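Local coordinates for methyltransferase domain-containing protein (PDB 7CLU) that works as an O-methyltransferase of the prodigiosin pathway, probably moving the methyl group of S-adenosyl-L-methionine onto a hydroxyl oxygen of the pigment precursor, at residues L27-Q32 and A45-P50; D117-R122 and S298-I303; Y164-H169 and D188-I193; N260-M265 and A317-A322. All coordinates share one frame; numbering follows the deposited sequence.

Interaction 1: L27-Q32 and A45-P50; sequences LKLFDQ and ARLDCP
L47 and Q32 carry the apolar part of this contact, and Q32 with R46 the polar part. L47 reaches in from the end of helix 40-47: its CD2 meets Q32 CG at 3.5 Å and also sits against the backbone, 3.3 Å from L27 O. The other methyl, CD1, lies 4.1 Å from L29 CB. L27 CD2 touches C49 SG at 4.1 Å, where R115 of the second subunit packs on both residues.

On the polar side, the side chains of Q32 and R46 slide past each other in opposite directions, amide and guanidinium planes 86° apart. R46 NE gives a weak, bent bond to Q32 OE1 (2.8 Å). The bend of Q32 at chi2 (-45°) turns CD back over its own turn, and NE2 bonds K28 O nearly straight (3.3 Å, 168°). K28 O also receives D31 N, which comes from the other face of the carbonyl, so one end of the amide is held within the loop while the other meets R46.

Helices 15-26 and 40-47 each finish in a Schellman motif, at K28 and D48, and the contact joins these two helix ends within the helix-turn-helix-type dimerisation domain of O-methyltransferases.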
loop_
_atom_site.group_PDB
_atom_site.type_symbol
_atom_site.label_atom_id
_atom_site.label_comp_id
_atom_site.label_asym_id
_atom_site.label_seq_id
_atom_site.Cartn_x
_atom_site.Cartn_y
_atom_site.Cartn_z
ATOM N N LEU A 27 4.938 -12.210 -11.305
ATOM C CA LEU A 27 4.993 -12.621 -12.705
ATOM C C LEU A 27 6.418 -12.718 -13.235
ATOM O O LEU A 27 6.606 -13.185 -14.362
ATOM C CB LEU A 27 4.182 -11.646 -13.568
ATOM C CG LEU A 27 2.657 -11.719 -13.448
ATOM C CD1 LEU A 27 1.976 -10.475 -14.005
ATOM C CD2 LEU A 27 2.127 -12.955 -14.152
ATOM N N LYS A 28 7.418 -12.316 -12.448
ATOM C CA LYS A 28 8.799 -12.216 -12.910
ATOM C C LYS A 28 8.885 -11.376 -14.183
ATOM O O LYS A 28 9.610 -11.700 -15.124
ATOM C CB LYS A 28 9.412 -13.603 -13.114
ATOM C CG LYS A 28 9.563 -14.390 -11.822
ATOM C CD LYS A 28 9.766 -15.870 -12.096
ATOM C CE LYS A 28 10.099 -16.631 -10.813
ATOM N NZ LYS A 28 10.942 -15.821 -9.890
ATOM N N LEU A 29 8.128 -10.278 -14.202
ATOM C CA LEU A 29 8.001 -9.474 -15.410
ATOM C C LEU A 29 9.330 -8.847 -15.795
ATOM O O LEU A 29 9.705 -8.841 -16.973
ATOM C CB LEU A 29 6.931 -8.399 -15.198
ATOM C CG LEU A 29 6.748 -7.327 -16.281
ATOM C CD1 LEU A 29 5.281 -6.898 -16.357
ATOM C CD2 LEU A 29 7.621 -6.134 -16.014
ATOM N N PHE A 30 10.054 -8.304 -14.819
ATOM C CA PHE A 30 11.316 -7.663 -15.135
ATOM C C PHE A 30 12.341 -8.651 -15.676
ATOM O O PHE A 30 13.292 -8.229 -16.336
ATOM C CB PHE A 30 11.851 -6.938 -13.903
ATOM C CG PHE A 30 10.828 -6.073 -13.237
ATOM C CD1 PHE A 30 10.472 -4.853 -13.786
ATOM C CD2 PHE A 30 10.209 -6.486 -12.067
ATOM C CE1 PHE A 30 9.526 -4.050 -13.181
ATOM C CE2 PHE A 30 9.259 -5.695 -11.454
ATOM C CZ PHE A 30 8.907 -4.470 -12.013
ATOM N N ASP A 31 12.153 -9.954 -15.437
ATOM C CA ASP A 31 13.072 -10.942 -15.998
ATOM C C ASP A 31 13.089 -10.894 -17.523
ATOM O O ASP A 31 14.140 -11.101 -18.137
ATOM C CB ASP A 31 12.687 -12.345 -15.526
ATOM C CG ASP A 31 13.062 -12.607 -14.067
ATOM O OD1 ASP A 31 13.833 -11.815 -13.474
ATOM O OD2 ASP A 31 12.583 -13.625 -13.525
ATOM N N GLN A 32 11.943 -10.614 -18.142
ATOM C CA GLN A 32 11.812 -10.592 -19.598
ATOM C C GLN A 32 12.582 -9.461 -20.251
ATOM O O GLN A 32 12.693 -9.441 -21.486
ATOM C CB GLN A 32 10.340 -10.489 -19.986
ATOM C CG GLN A 32 9.442 -11.439 -19.216
ATOM C CD GLN A 32 10.031 -12.839 -19.126
ATOM O OE1 GLN A 32 10.389 -13.441 -20.145
ATOM N NE2 GLN A 32 10.150 -13.358 -17.903
ATOM N N ALA A 45 3.838 -12.209 -24.515
ATOM C CA ALA A 45 4.098 -13.539 -25.053
ATOM C C ALA A 45 5.036 -14.317 -24.143
ATOM O O ALA A 45 4.751 -15.461 -23.771
ATOM C CB ALA A 45 4.685 -13.424 -26.463
ATOM N N ARG A 46 6.152 -13.699 -23.756
ATOM C CA ARG A 46 7.125 -14.388 -22.919
ATOM C C ARG A 46 6.558 -14.706 -21.542
ATOM O O ARG A 46 6.976 -15.687 -20.919
ATOM C CB ARG A 46 8.398 -13.552 -22.794
ATOM C CG ARG A 46 9.109 -13.295 -24.140
ATOM C CD ARG A 46 10.453 -12.624 -23.943
ATOM N NE ARG A 46 11.196 -13.254 -22.853
ATOM C CZ ARG A 46 12.462 -12.994 -22.541
ATOM N NH1 ARG A 46 13.029 -13.627 -21.522
ATOM N NH2 ARG A 46 13.172 -12.119 -23.247
ATOM N N LEU A 47 5.609 -13.905 -21.053
ATOM C CA LEU A 47 4.995 -14.159 -19.753
ATOM C C LEU A 47 3.805 -15.098 -19.817
ATOM O O LEU A 47 3.318 -15.510 -18.759
ATOM C CB LEU A 47 4.524 -12.862 -19.098
ATOM C CG LEU A 47 5.590 -11.913 -18.574
ATOM C CD1 LEU A 47 4.900 -10.742 -17.909
ATOM C CD2 LEU A 47 6.554 -12.613 -17.615
ATOM N N ASP A 48 3.318 -15.433 -21.014
ATOM C CA ASP A 48 2.117 -16.255 -21.158
ATOM C C ASP A 48 0.895 -15.522 -20.607
ATOM O O ASP A 48 0.117 -16.076 -19.830
ATOM C CB ASP A 48 2.296 -17.617 -20.469
ATOM C CG ASP A 48 1.448 -18.715 -21.085
ATOM O OD1 ASP A 48 1.345 -19.804 -20.468
ATOM O OD2 ASP A 48 0.890 -18.502 -22.181
ATOM N N CYS A 49 0.740 -14.257 -20.998
ATOM C CA CYS A 49 -0.351 -13.413 -20.528
ATOM C C CYS A 49 -1.010 -12.669 -21.682
ATOM O O CYS A 49 -0.351 -12.369 -22.682
ATOM C CB CYS A 49 0.169 -12.386 -19.518
ATOM S SG CYS A 49 0.425 -13.031 -17.859
ATOM N N PRO A 50 -2.302 -12.343 -21.559
ATOM C CA PRO A 50 -2.943 -11.466 -22.548
ATOM C C PRO A 50 -2.124 -10.208 -22.802
ATOM O O PRO A 50 -1.505 -9.649 -21.892
ATOM C CB PRO A 50 -4.288 -11.127 -21.901
ATOM C CG PRO A 50 -4.550 -12.236 -20.976
ATOM C CD PRO A 50 -3.228 -12.739 -20.489
HETATM O O HOH W 1 9.365 -15.930 -20.438
#

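Interaction 2: D117-R122 and S298-I303; sequences DAHQRR and STDGGI
R121 points its guanidinium end-on at D300 in a salt bridge that ties the start of helix 121-125 to the loop after helix 286-298, in the Rossmann-like O-methyltransferase domain. The two side chains cross at about a right angle, yet their flat groups are nearly coplanar, 29° apart. Both terminal nitrogens converge on one oxygen: R121 NH2 meets D300 OD1 on its syn lone pair at 2.7 Å, and R121 NH1 meets the same OD1 at 2.9 Å. NH1 also bonds S298 O (2.9 Å), approaching from above the carbonyl plane. D300 OD2 accepts from W131 N, and R121 NH2 has a second acceptor in R129 O.

H119 lies side by side with D300, the imidazole and carboxylate planes 23° apart, and its CD2 is 3.3 Å from D300 OD1. With chi1 at 71°, CG sits between the backbone N and the carbonyl carbon, near both T299 O and D300 OD1. H119 CB meets T299 O at 3.2 Å, and a water bridges H119 N and D300 O.

T299 OG1, also hydrogen-bonded to M295 O, accepts G302 N in an ST motif. The T299 side chain is about 8 Å from that of H247, the probable proton acceptor. The H119 ring is fixed at its edge, where ND1 accepts R121 N in the ring plane at 3.0 Å, while the same ND1 stands 3.5 Å above the centre of the R121 guanidinium.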
loop_
_atom_site.group_PDB
_atom_site.type_symbol
_atom_site.label_atom_id
_atom_site.label_comp_id
_atom_site.label_asym_id
_atom_site.label_seq_id
_atom_site.Cartn_x
_atom_site.Cartn_y
_atom_site.Cartn_z
ATOM N N ASP A 117 -7.514 -5.553 19.414
ATOM C CA ASP A 117 -6.098 -5.700 19.749
ATOM C C ASP A 117 -5.650 -7.154 19.628
ATOM O O ASP A 117 -5.123 -7.754 20.563
ATOM C CB ASP A 117 -5.785 -5.148 21.134
ATOM C CG ASP A 117 -4.304 -5.190 21.444
ATOM O OD1 ASP A 117 -3.489 -4.986 20.513
ATOM O OD2 ASP A 117 -3.950 -5.450 22.610
ATOM N N ALA A 118 -5.861 -7.714 18.435
ATOM C CA ALA A 118 -5.521 -9.106 18.180
ATOM C C ALA A 118 -5.224 -9.301 16.701
ATOM O O ALA A 118 -5.752 -8.581 15.845
ATOM C CB ALA A 118 -6.649 -10.057 18.616
ATOM N N HIS A 119 -4.397 -10.305 16.412
ATOM C CA HIS A 119 -4.092 -10.676 15.036
ATOM C C HIS A 119 -5.367 -11.074 14.294
ATOM O O HIS A 119 -6.387 -11.425 14.891
ATOM C CB HIS A 119 -3.088 -11.829 15.002
ATOM C CG HIS A 119 -3.666 -13.137 15.454
ATOM N ND1 HIS A 119 -4.341 -13.986 14.603
ATOM C CD2 HIS A 119 -3.679 -13.736 16.671
ATOM C CE1 HIS A 119 -4.748 -15.051 15.274
ATOM N NE2 HIS A 119 -4.368 -14.920 16.534
ATOM N N GLN A 120 -5.303 -11.014 12.964
ATOM C CA GLN A 120 -6.442 -11.396 12.139
ATOM C C GLN A 120 -6.182 -12.682 11.359
ATOM O O GLN A 120 -6.827 -12.917 10.336
ATOM C CB GLN A 120 -6.821 -10.250 11.197
ATOM C CG GLN A 120 -7.277 -8.979 11.936
ATOM C CD GLN A 120 -8.479 -9.213 12.828
ATOM O OE1 GLN A 120 -9.582 -9.466 12.331
ATOM N NE2 GLN A 120 -8.284 -9.114 14.150
ATOM N N ARG A 121 -5.261 -13.533 11.831
ATOM C CA ARG A 121 -4.963 -14.755 11.086
ATOM C C ARG A 121 -6.162 -15.706 11.046
ATOM O O ARG A 121 -6.342 -16.425 10.056
ATOM C CB ARG A 121 -3.738 -15.451 11.680
ATOM C CG ARG A 121 -2.447 -14.611 11.632
ATOM C CD ARG A 121 -1.236 -15.374 12.150
ATOM N NE ARG A 121 -1.517 -16.096 13.391
ATOM C CZ ARG A 121 -1.278 -15.638 14.620
ATOM N NH1 ARG A 121 -0.742 -14.440 14.804
ATOM N NH2 ARG A 121 -1.577 -16.391 15.680
ATOM N N ARG A 122 -6.990 -15.721 12.099
ATOM C CA ARG A 122 -8.175 -16.580 12.114
ATOM C C ARG A 122 -9.220 -16.070 11.136
ATOM O O ARG A 122 -9.666 -16.796 10.242
ATOM C CB ARG A 122 -8.775 -16.645 13.522
ATOM C CG ARG A 122 -7.863 -17.174 14.618
ATOM C CD ARG A 122 -8.668 -17.458 15.892
ATOM N NE ARG A 122 -8.014 -16.937 17.090
ATOM C CZ ARG A 122 -7.067 -17.583 17.767
ATOM N NH1 ARG A 122 -6.660 -18.779 17.359
ATOM N NH2 ARG A 122 -6.522 -17.037 18.850
ATOM N N SER A 298 -0.499 -9.338 12.581
ATOM C CA SER A 298 0.128 -10.577 12.136
ATOM C C SER A 298 0.642 -11.471 13.253
ATOM O O SER A 298 0.747 -12.676 13.041
ATOM C CB SER A 298 1.298 -10.269 11.188
ATOM O OG SER A 298 2.387 -9.646 11.866
ATOM N N THR A 299 1.008 -10.924 14.407
ATOM C CA THR A 299 1.599 -11.711 15.482
ATOM C C THR A 299 0.647 -11.734 16.671
ATOM O O THR A 299 -0.416 -11.109 16.663
ATOM C CB THR A 299 2.965 -11.158 15.898
ATOM O OG1 THR A 299 2.782 -10.000 16.722
ATOM C CG2 THR A 299 3.808 -10.795 14.666
ATOM N N ASP A 300 1.038 -12.451 17.720
ATOM C CA ASP A 300 0.097 -12.585 18.821
ATOM C C ASP A 300 0.132 -11.399 19.776
ATOM O O ASP A 300 -0.876 -11.132 20.438
ATOM C CB ASP A 300 0.336 -13.904 19.556
ATOM C CG ASP A 300 -0.265 -15.079 18.812
ATOM O OD1 ASP A 300 -0.802 -14.853 17.707
ATOM O OD2 ASP A 300 -0.206 -16.222 19.307
ATOM N N GLY A 301 1.245 -10.672 19.851
ATOM C CA GLY A 301 1.287 -9.483 20.682
ATOM C C GLY A 301 2.477 -8.580 20.420
ATOM O O GLY A 301 2.797 -7.705 21.236
ATOM N N GLY A 302 3.130 -8.776 19.276
ATOM C CA GLY A 302 4.248 -7.922 18.920
ATOM C C GLY A 302 3.852 -6.460 18.843
ATOM O O GLY A 302 2.701 -6.107 18.549
ATOM N N ILE A 303 4.847 -5.600 19.081
ATOM C CA ILE A 303 4.679 -4.159 19.214
ATOM C C ILE A 303 6.068 -3.517 19.173
ATOM O O ILE A 303 7.064 -4.162 19.508
ATOM C CB ILE A 303 3.940 -3.818 20.519
ATOM C CG1 ILE A 303 3.485 -2.357 20.542
ATOM C CG2 ILE A 303 4.822 -4.112 21.745
ATOM C CD1 ILE A 303 2.208 -2.108 21.383
HETATM O O HOH W 2 -2.988 -11.167 19.051
#

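Interaction 3: Y164-H169 and D188-I193; sequences YDFSQH and DAYPGI
Y190 lays one face of its ring against F166, the heart of the pairing. F166 CB stands 3.6 Å from the ring centroid, 2° off the normal, a CH-pi contact squarely over the middle of the face. Beyond CB, the F166 ring turns its edge toward the same face in an offset edge-to-face pair, centroids 5.7 Å apart and planes at 61°. The side chains cross at about a right angle. F166 goes on to meet F160 and F172, so the pair belongs to a larger aromatic cluster.

The apolar packing continues at I193, whose CD1 lies 4.4 Å from F166 CB and 4.2 Å from H169 CB; CD1 also touches the backbone at F166 O (3.6 Å).

Polar groups frame the ring. S167 N lies 3.4 Å from Y190 CE1, and D165 OD1 sits 4.1 Å from that same carbon. That carboxylate oxygen accepts S167 N, an Asx turn, and also S167 OG, both from the same face of its plane. The hydroxyl of Y190 is bonded to V161 O, which fixes the far tip of the ring.

The two segments lead into strands 171-175 and 194-199, neighbours joined by a beta-alpha-beta crossover through helix 181-189. The contact packs at the N-terminal ends of these strands, away from the cofactor-binding residue E199 at the end of the second, as in Rossmann-like class I methyltransferases.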
loop_
_atom_site.group_PDB
_atom_site.type_symbol
_atom_site.label_atom_id
_atom_site.label_comp_id
_atom_site.label_asym_id
_atom_site.label_seq_id
_atom_site.Cartn_x
_atom_site.Cartn_y
_atom_site.Cartn_z
ATOM N N TYR A 164 31.138 -0.727 17.426
ATOM C CA TYR A 164 31.247 -1.394 18.716
ATOM C C TYR A 164 32.535 -2.198 18.757
ATOM O O TYR A 164 32.885 -2.879 17.789
ATOM C CB TYR A 164 30.049 -2.303 18.986
ATOM C CG TYR A 164 30.099 -2.990 20.341
ATOM C CD1 TYR A 164 30.812 -4.169 20.517
ATOM C CD2 TYR A 164 29.430 -2.455 21.440
ATOM C CE1 TYR A 164 30.867 -4.799 21.753
ATOM C CE2 TYR A 164 29.467 -3.087 22.686
ATOM C CZ TYR A 164 30.186 -4.258 22.833
ATOM O OH TYR A 164 30.244 -4.886 24.061
ATOM N N ASP A 165 33.257 -2.060 19.871
ATOM C CA ASP A 165 34.581 -2.709 20.059
ATOM C C ASP A 165 34.413 -4.175 20.467
ATOM O O ASP A 165 34.270 -4.435 21.663
ATOM C CB ASP A 165 35.416 -1.952 21.092
ATOM C CG ASP A 165 36.883 -2.330 21.046
ATOM O OD1 ASP A 165 37.253 -3.117 20.156
ATOM O OD2 ASP A 165 37.636 -1.838 21.895
ATOM N N PHE A 166 34.511 -5.092 19.501
ATOM C CA PHE A 166 34.366 -6.546 19.775
ATOM C C PHE A 166 35.675 -7.113 20.338
ATOM O O PHE A 166 35.648 -8.192 20.948
ATOM C CB PHE A 166 33.918 -7.291 18.517
ATOM C CG PHE A 166 32.447 -7.155 18.221
ATOM C CD1 PHE A 166 31.527 -8.024 18.781
ATOM C CD2 PHE A 166 31.982 -6.150 17.391
ATOM C CE1 PHE A 166 30.175 -7.892 18.512
ATOM C CE2 PHE A 166 30.630 -6.020 17.123
ATOM C CZ PHE A 166 29.729 -6.891 17.685
ATOM N N SER A 167 36.773 -6.366 20.188
ATOM C CA SER A 167 38.120 -6.763 20.680
ATOM C C SER A 167 38.159 -6.870 22.212
ATOM O O SER A 167 38.951 -7.678 22.707
ATOM C CB SER A 167 39.168 -5.809 20.180
ATOM O OG SER A 167 39.150 -4.611 20.935
ATOM N N GLN A 168 37.272 -6.138 22.894
ATOM C CA GLN A 168 37.185 -6.092 24.379
ATOM C C GLN A 168 36.605 -7.393 24.949
ATOM O O GLN A 168 36.807 -7.648 26.147
ATOM C CB GLN A 168 36.249 -4.962 24.802
ATOM C CG GLN A 168 36.874 -3.581 24.714
ATOM C CD GLN A 168 36.203 -2.610 25.654
ATOM O OE1 GLN A 168 34.980 -2.591 25.790
ATOM N NE2 GLN A 168 37.008 -1.805 26.322
ATOM N N HIS A 169 35.902 -8.169 24.124
ATOM C CA HIS A 169 35.241 -9.423 24.573
ATOM C C HIS A 169 36.067 -10.646 24.164
ATOM O O HIS A 169 36.863 -10.536 23.223
ATOM C CB HIS A 169 33.810 -9.492 24.033
ATOM C CG HIS A 169 32.951 -8.373 24.511
ATOM N ND1 HIS A 169 32.455 -8.324 25.791
ATOM C CD2 HIS A 169 32.511 -7.260 23.892
ATOM C CE1 HIS A 169 31.742 -7.232 25.941
ATOM N NE2 HIS A 169 31.760 -6.564 24.792
ATOM N N ASP A 188 35.607 -11.636 10.361
ATOM C CA ASP A 188 36.415 -11.055 9.295
ATOM C C ASP A 188 37.249 -9.875 9.788
ATOM O O ASP A 188 38.287 -9.566 9.184
ATOM C CB ASP A 188 35.526 -10.610 8.132
ATOM C CG ASP A 188 34.761 -11.766 7.484
ATOM O OD1 ASP A 188 35.186 -12.937 7.572
ATOM O OD2 ASP A 188 33.728 -11.481 6.863
ATOM N N ALA A 189 36.823 -9.223 10.873
ATOM C CA ALA A 189 37.462 -8.023 11.394
ATOM C C ALA A 189 38.127 -8.223 12.751
ATOM O O ALA A 189 38.904 -7.358 13.171
ATOM C CB ALA A 189 36.430 -6.888 11.499
ATOM N N TYR A 190 37.849 -9.332 13.439
ATOM C CA TYR A 190 38.331 -9.561 14.802
ATOM C C TYR A 190 38.803 -11.001 14.926
ATOM O O TYR A 190 38.024 -11.895 15.279
ATOM C CB TYR A 190 37.240 -9.270 15.829
ATOM C CG TYR A 190 36.794 -7.820 15.897
ATOM C CD1 TYR A 190 37.409 -6.915 16.762
ATOM C CD2 TYR A 190 35.745 -7.363 15.112
ATOM C CE1 TYR A 190 36.988 -5.592 16.837
ATOM C CE2 TYR A 190 35.317 -6.050 15.179
ATOM C CZ TYR A 190 35.935 -5.169 16.044
ATOM O OH TYR A 190 35.495 -3.866 16.102
ATOM N N PRO A 191 40.092 -11.260 14.674
ATOM C CA PRO A 191 40.543 -12.653 14.508
ATOM C C PRO A 191 40.635 -13.449 15.797
ATOM O O PRO A 191 40.719 -14.679 15.732
ATOM C CB PRO A 191 41.926 -12.495 13.864
ATOM C CG PRO A 191 42.400 -11.158 14.329
ATOM C CD PRO A 191 41.178 -10.289 14.432
ATOM N N GLY A 192 40.650 -12.813 16.955
ATOM C CA GLY A 192 40.891 -13.547 18.177
ATOM C C GLY A 192 39.688 -13.842 19.045
ATOM O O GLY A 192 39.843 -14.498 20.081
ATOM N N ILE A 193 38.490 -13.391 18.668
ATOM C CA ILE A 193 37.322 -13.537 19.528
ATOM C C ILE A 193 36.608 -14.844 19.197
ATOM O O ILE A 193 36.459 -15.205 18.023
ATOM C CB ILE A 193 36.382 -12.321 19.399
ATOM C CG1 ILE A 193 35.207 -12.458 20.377
ATOM C CG2 ILE A 193 35.893 -12.148 17.952
ATOM C CD1 ILE A 193 34.160 -11.372 20.253
#

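Interaction 4: N260-M265 and A317-A322; sequences NIYRAM and AGFSNA
Y262 and F319 make the tight part of this contact. The two side chains run past each other in opposite directions, with the edge of Y262 against the face of F319. Their planes stand at 88°, and Y262 CD1 lies 3.7 Å from F319 CE1, toward the rim of that ring. M265 SD sits at the edge of the F319 ring, 3.4 Å from CE1, a Met-aromatic contact. F271 and F314 also meet the F319 ring on the buried side.

Chi1 of 180° sets Y262 CG anti to the backbone N, and A317 O lies 3.6 Å from that CG, over the ring. G318 CA sits above the ring centre in a CH-pi contact (4.2 Å to the centroid). K338 makes a cation-pi contact with the Y262 ring, and its NZ bonds the carbonyls of Y262 and M265 at the helix end.

The solvent side is marked by a water that takes G318 O as acceptor (2.6 Å) and also meets Y262 OH and S320 OG.

G318 closes helix 307-316 in a Schellman motif. Here that helix end packs against the end of helix 251-264, just before strands 322-326 and 270-275 of the seven-stranded sheet of a Rossmann-like methyltransferase.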
loop_
_atom_site.group_PDB
_atom_site.type_symbol
_atom_site.label_atom_id
_atom_site.label_comp_id
_atom_site.label_asym_id
_atom_site.label_seq_id
_atom_site.Cartn_x
_atom_site.Cartn_y
_atom_site.Cartn_z
ATOM N N ASN A 260 15.211 -14.975 30.874
ATOM C CA ASN A 260 15.811 -16.261 30.522
ATOM C C ASN A 260 17.271 -16.096 30.125
ATOM O O ASN A 260 18.127 -16.892 30.534
ATOM C CB ASN A 260 15.023 -16.927 29.388
ATOM C CG ASN A 260 13.753 -17.610 29.874
ATOM O OD1 ASN A 260 13.547 -17.769 31.077
ATOM N ND2 ASN A 260 12.899 -18.016 28.937
ATOM N N ILE A 261 17.572 -15.077 29.313
ATOM C CA ILE A 261 18.959 -14.813 28.934
ATOM C C ILE A 261 19.774 -14.360 30.138
ATOM O O ILE A 261 20.912 -14.795 30.326
ATOM C CB ILE A 261 19.017 -13.775 27.803
ATOM C CG1 ILE A 261 18.391 -14.360 26.528
ATOM C CG2 ILE A 261 20.461 -13.343 27.586
ATOM C CD1 ILE A 261 18.273 -13.371 25.383
ATOM N N TYR A 262 19.214 -13.465 30.957
ATOM C CA TYR A 262 19.929 -12.991 32.138
ATOM C C TYR A 262 20.343 -14.149 33.033
ATOM O O TYR A 262 21.489 -14.202 33.500
ATOM C CB TYR A 262 19.059 -12.011 32.921
ATOM C CG TYR A 262 19.735 -11.483 34.159
ATOM C CD1 TYR A 262 20.575 -10.380 34.088
ATOM C CD2 TYR A 262 19.552 -12.095 35.403
ATOM C CE1 TYR A 262 21.211 -9.886 35.211
ATOM C CE2 TYR A 262 20.190 -11.611 36.537
ATOM C CZ TYR A 262 21.018 -10.502 36.432
ATOM O OH TYR A 262 21.659 -9.999 37.543
ATOM N N ARG A 263 19.428 -15.092 33.268
ATOM C CA ARG A 263 19.718 -16.209 34.161
ATOM C C ARG A 263 20.853 -17.061 33.611
ATOM O O ARG A 263 21.705 -17.544 34.367
ATOM C CB ARG A 263 18.457 -17.048 34.367
ATOM C CG ARG A 263 18.623 -18.169 35.375
ATOM C CD ARG A 263 17.292 -18.809 35.742
ATOM N NE ARG A 263 16.672 -19.493 34.610
ATOM C CZ ARG A 263 15.581 -19.067 33.979
ATOM N NH1 ARG A 263 14.976 -17.949 34.372
ATOM N NH2 ARG A 263 15.091 -19.765 32.959
ATOM N N ALA A 264 20.907 -17.215 32.289
ATOM C CA ALA A 264 21.882 -18.096 31.659
ATOM C C ALA A 264 23.233 -17.437 31.416
ATOM O O ALA A 264 24.219 -18.152 31.207
ATOM C CB ALA A 264 21.313 -18.630 30.341
ATOM N N MET A 265 23.308 -16.107 31.469
ATOM C CA MET A 265 24.535 -15.392 31.150
ATOM C C MET A 265 25.606 -15.648 32.205
ATOM O O MET A 265 25.290 -15.919 33.363
ATOM C CB MET A 265 24.284 -13.892 31.082
ATOM C CG MET A 265 23.736 -13.405 29.766
ATOM S SD MET A 265 23.086 -11.742 29.972
ATOM C CE MET A 265 24.590 -10.857 30.398
ATOM N N ALA A 317 14.258 -7.155 34.132
ATOM C CA ALA A 317 14.792 -8.493 33.928
ATOM C C ALA A 317 16.078 -8.738 34.699
ATOM O O ALA A 317 16.597 -9.858 34.649
ATOM C CB ALA A 317 15.024 -8.750 32.433
ATOM N N GLY A 318 16.613 -7.728 35.390
ATOM C CA GLY A 318 17.753 -7.912 36.267
ATOM C C GLY A 318 19.047 -7.292 35.793
ATOM O O GLY A 318 20.039 -7.332 36.532
ATOM N N PHE A 319 19.075 -6.713 34.595
ATOM C CA PHE A 319 20.309 -6.168 34.052
ATOM C C PHE A 319 20.706 -4.889 34.768
ATOM O O PHE A 319 19.858 -4.073 35.140
ATOM C CB PHE A 319 20.150 -5.884 32.559
ATOM C CG PHE A 319 20.101 -7.114 31.728
ATOM C CD1 PHE A 319 21.245 -7.853 31.519
ATOM C CD2 PHE A 319 18.901 -7.552 31.184
ATOM C CE1 PHE A 319 21.207 -8.996 30.759
ATOM C CE2 PHE A 319 18.852 -8.697 30.424
ATOM C CZ PHE A 319 20.013 -9.422 30.210
ATOM N N SER A 320 22.010 -4.705 34.922
ATOM C CA SER A 320 22.579 -3.496 35.487
ATOM C C SER A 320 23.097 -2.597 34.367
ATOM O O SER A 320 23.407 -3.060 33.263
ATOM C CB SER A 320 23.702 -3.854 36.467
ATOM O OG SER A 320 23.191 -4.632 37.546
ATOM N N ASN A 321 23.164 -1.293 34.661
ATOM C CA ASN A 321 23.705 -0.283 33.740
ATOM C C ASN A 321 22.966 -0.244 32.406
ATOM O O ASN A 321 23.560 0.067 31.368
ATOM C CB ASN A 321 25.199 -0.495 33.498
ATOM C CG ASN A 321 25.996 -0.418 34.763
ATOM O OD1 ASN A 321 25.916 0.570 35.495
ATOM N ND2 ASN A 321 26.763 -1.464 35.045
ATOM N N ALA A 322 21.675 -0.551 32.416
ATOM C CA ALA A 322 20.892 -0.547 31.185
ATOM C C ALA A 322 21.038 0.791 30.471
ATOM O O ALA A 322 20.778 1.847 31.055
ATOM C CB ALA A 322 19.424 -0.833 31.507
HETATM O O HOH W 3 22.535 -7.055 37.157
#

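Overall arrangement
Interaction 1 stands apart: it lies in the dimerisation domain, while the other three share the methyltransferase domain. Interactions 1 and 2 both touch the second subunit, and interactions 3 and 4 touch none. Interactions 2 and 4 are buried, yet their chemistry differs: 2 relies on charge between the start of a helix and a loop, 4 on aromatic rings and a methionine sulfur at two helix ends. Interactions 1 and 3 are only partly buried, mixing apolar packing with polar groups. Interactions 3 and 4 border the same large sheet, centres 22 Å apart, and interaction 3 is nested along the chain inside the loop that interaction 2 closes.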